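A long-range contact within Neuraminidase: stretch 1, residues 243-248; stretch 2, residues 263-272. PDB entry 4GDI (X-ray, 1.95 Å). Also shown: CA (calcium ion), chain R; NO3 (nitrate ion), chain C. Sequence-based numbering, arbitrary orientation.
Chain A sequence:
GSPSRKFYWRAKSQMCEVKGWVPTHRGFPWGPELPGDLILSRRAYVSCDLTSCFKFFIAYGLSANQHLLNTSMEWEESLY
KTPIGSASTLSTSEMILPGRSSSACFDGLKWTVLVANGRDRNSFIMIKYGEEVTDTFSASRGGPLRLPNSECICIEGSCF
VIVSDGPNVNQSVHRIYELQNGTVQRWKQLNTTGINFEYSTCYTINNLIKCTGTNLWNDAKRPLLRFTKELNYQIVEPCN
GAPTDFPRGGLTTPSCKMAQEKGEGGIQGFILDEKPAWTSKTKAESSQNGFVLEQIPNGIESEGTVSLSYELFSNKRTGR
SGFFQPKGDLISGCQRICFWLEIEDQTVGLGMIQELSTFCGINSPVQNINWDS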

# COMPACT_ATOMS: atom_id res chain seq x y z
N PRO A 243 -39.35 22.50 -8.18
CA PRO A 243 -38.42 21.81 -9.09
C PRO A 243 -37.05 21.64 -8.44
O PRO A 243 -36.71 22.48 -7.62
CB PRO A 243 -38.34 22.75 -10.30
CG PRO A 243 -39.58 23.57 -10.22
CD PRO A 243 -39.85 23.76 -8.77
N THR A 244 -36.29 20.59 -8.77
CA THR A 244 -35.00 20.38 -8.10
C THR A 244 -33.80 20.28 -9.03
O THR A 244 -32.67 20.15 -8.56
CB THR A 244 -35.01 19.12 -7.17
OG1 THR A 244 -35.20 17.93 -7.95
CG2 THR A 244 -36.09 19.24 -6.12
N ASP A 245 -34.03 20.35 -10.33
CA ASP A 245 -32.93 20.41 -11.28
C ASP A 245 -32.22 21.77 -11.12
O ASP A 245 -32.72 22.68 -10.46
CB ASP A 245 -33.47 20.26 -12.70
CG ASP A 245 -32.45 19.73 -13.68
OD1 ASP A 245 -31.27 19.49 -13.29
OD2 ASP A 245 -32.83 19.53 -14.85
N PHE A 246 -31.03 21.88 -11.68
CA PHE A 246 -30.40 23.17 -11.89
C PHE A 246 -29.89 23.22 -13.31
O PHE A 246 -29.12 22.36 -13.72
CB PHE A 246 -29.27 23.44 -10.91
CG PHE A 246 -28.80 24.87 -10.96
CD1 PHE A 246 -27.93 25.30 -11.96
CD2 PHE A 246 -29.27 25.80 -10.05
CE1 PHE A 246 -27.53 26.62 -12.04
CE2 PHE A 246 -28.87 27.13 -10.12
CZ PHE A 246 -27.99 27.53 -11.11
N PRO A 247 -30.30 24.26 -14.08
CA PRO A 247 -31.10 25.41 -13.61
C PRO A 247 -32.56 25.08 -13.41
O PRO A 247 -33.01 23.97 -13.72
CB PRO A 247 -30.95 26.41 -14.76
CG PRO A 247 -30.79 25.58 -15.97
CD PRO A 247 -30.04 24.33 -15.52
N ARG A 248 -33.31 26.05 -12.87
CA ARG A 248 -34.74 25.89 -12.69
C ARG A 248 -35.39 27.25 -12.50
O ARG A 248 -34.70 28.23 -12.26
CB ARG A 248 -35.05 25.03 -11.45
CG ARG A 248 -34.47 25.56 -10.15
CD ARG A 248 -35.05 24.79 -8.97
NE ARG A 248 -34.56 25.24 -7.67
CZ ARG A 248 -33.35 24.99 -7.17
NH1 ARG A 248 -32.45 24.27 -7.85
NH2 ARG A 248 -33.04 25.46 -5.97
N GLY A 263 -36.24 24.55 -18.27
CA GLY A 263 -36.14 23.10 -18.22
C GLY A 263 -34.96 22.59 -19.02
O GLY A 263 -34.52 21.46 -18.82
N GLU A 264 -34.45 23.42 -19.92
CA GLU A 264 -33.32 23.02 -20.75
C GLU A 264 -32.08 22.98 -19.88
O GLU A 264 -31.93 23.80 -18.97
CB GLU A 264 -33.12 23.99 -21.91
CG GLU A 264 -32.18 23.46 -22.97
CD GLU A 264 -31.95 24.45 -24.11
OE1 GLU A 264 -32.66 25.48 -24.16
OE2 GLU A 264 -31.06 24.20 -24.94
N GLY A 265 -31.19 22.03 -20.17
CA GLY A 265 -30.01 21.84 -19.34
C GLY A 265 -30.35 21.15 -18.02
O GLY A 265 -31.50 20.75 -17.79
N GLY A 266 -29.35 21.01 -17.16
CA GLY A 266 -29.55 20.36 -15.89
C GLY A 266 -28.28 19.71 -15.37
O GLY A 266 -27.21 19.80 -15.97
N ILE A 267 -28.42 19.03 -14.24
CA ILE A 267 -27.29 18.46 -13.55
C ILE A 267 -27.74 17.23 -12.77
O ILE A 267 -28.84 17.20 -12.23
CB ILE A 267 -26.64 19.51 -12.62
CG1 ILE A 267 -25.26 19.02 -12.16
CG2 ILE A 267 -27.57 19.82 -11.46
CD1 ILE A 267 -24.41 20.06 -11.47
N GLN A 268 -26.91 16.18 -12.76
CA GLN A 268 -27.25 14.93 -12.07
C GLN A 268 -27.67 15.19 -10.63
O GLN A 268 -27.00 15.92 -9.90
CB GLN A 268 -26.05 13.99 -12.08
CG GLN A 268 -26.34 12.57 -11.59
CD GLN A 268 -25.29 11.58 -12.07
OE1 GLN A 268 -24.15 11.96 -12.32
NE2 GLN A 268 -25.67 10.32 -12.20
N GLY A 269 -28.79 14.59 -10.24
CA GLY A 269 -29.30 14.71 -8.89
C GLY A 269 -30.29 13.60 -8.53
O GLY A 269 -30.62 12.77 -9.37
N PHE A 270 -30.76 13.62 -7.29
CA PHE A 270 -31.54 12.51 -6.76
C PHE A 270 -32.76 12.95 -5.95
O PHE A 270 -32.79 14.05 -5.39
CB PHE A 270 -30.65 11.65 -5.85
CG PHE A 270 -30.22 12.33 -4.57
CD1 PHE A 270 -31.00 12.27 -3.44
CD2 PHE A 270 -29.01 13.03 -4.50
CE1 PHE A 270 -30.60 12.88 -2.26
CE2 PHE A 270 -28.60 13.65 -3.32
CZ PHE A 270 -29.40 13.58 -2.20
N ILE A 271 -33.76 12.07 -5.92
CA ILE A 271 -34.94 12.17 -5.05
C ILE A 271 -35.12 10.80 -4.39
O ILE A 271 -35.20 9.79 -5.08
CB ILE A 271 -36.22 12.50 -5.87
CG1 ILE A 271 -36.12 13.92 -6.44
CG2 ILE A 271 -37.48 12.33 -5.02
CD1 ILE A 271 -37.36 14.38 -7.18
N LEU A 272 -35.13 10.75 -3.06
CA LEU A 272 -35.45 9.51 -2.37
C LEU A 272 -36.94 9.25 -2.48
O LEU A 272 -37.75 9.90 -1.81
CB LEU A 272 -35.02 9.55 -0.91
CG LEU A 272 -35.08 8.23 -0.14
CD1 LEU A 272 -34.17 7.20 -0.76
CD2 LEU A 272 -34.70 8.44 1.33
CA CA R . -33.60 20.30 -16.84
N NO3 C . -23.66 15.35 -15.27
O1 NO3 C . -23.60 14.07 -14.70
O2 NO3 C . -22.91 15.64 -16.42
O3 NO3 C . -24.46 16.33 -14.69
O HOH W 1 -33.82 16.45 -6.04
O HOH W 2 -26.78 23.01 -14.94
O HOH W 3 -33.58 22.51 -15.85

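How do the two backbones lie against each other? Neither forms a regular helix or strand; they run in roughly opposite directions, 156° apart, and come closest in register at Phe246 and Gly266, whose CA atoms are 5.0 Å apart. There the Phe246 O receives a CA-H...O contact from Gly266 CA at 3.0 Å. Glycine is called for at this position on two counts: an ideal CB on Gly266 would clash with Asp245 OD2, 2.5 Å away, and at these backbone angles it would be jammed against the carbonyl oxygen of Gly265.

What bonds the stretches directly? Asp245 OD1 accepts a hydrogen bond from Ile267 N at 3.0 Å, and a weak one from Phe246 N at 2.9 Å within its own stretch. Within stretch 1, Arg248 NH1 also donates to Asp245 O at 3.1 Å.

What does the calcium add? Asp245 OD2 binds the calcium ion CA at 2.3 Å, while Gly263 O and Gly265 O bind the same ion at 2.5 and 2.4 Å. The cation thus offsets the repulsion expected between Asp245 OD2 and Gly265 O, only 3.4 Å apart.

Where do apolar groups and water fill in? Phe246 CB meets Ile267 CG2 at 4.0 Å, and the ring of Pro247, after a cis peptide bond, packs on glycine backbone, with Pro247 CD 3.8 Å from Gly266 N. Water 1 bridges the stretches, accepting from Thr244 OG1 (2.8 Å) and donating to Phe270 O (2.7 Å).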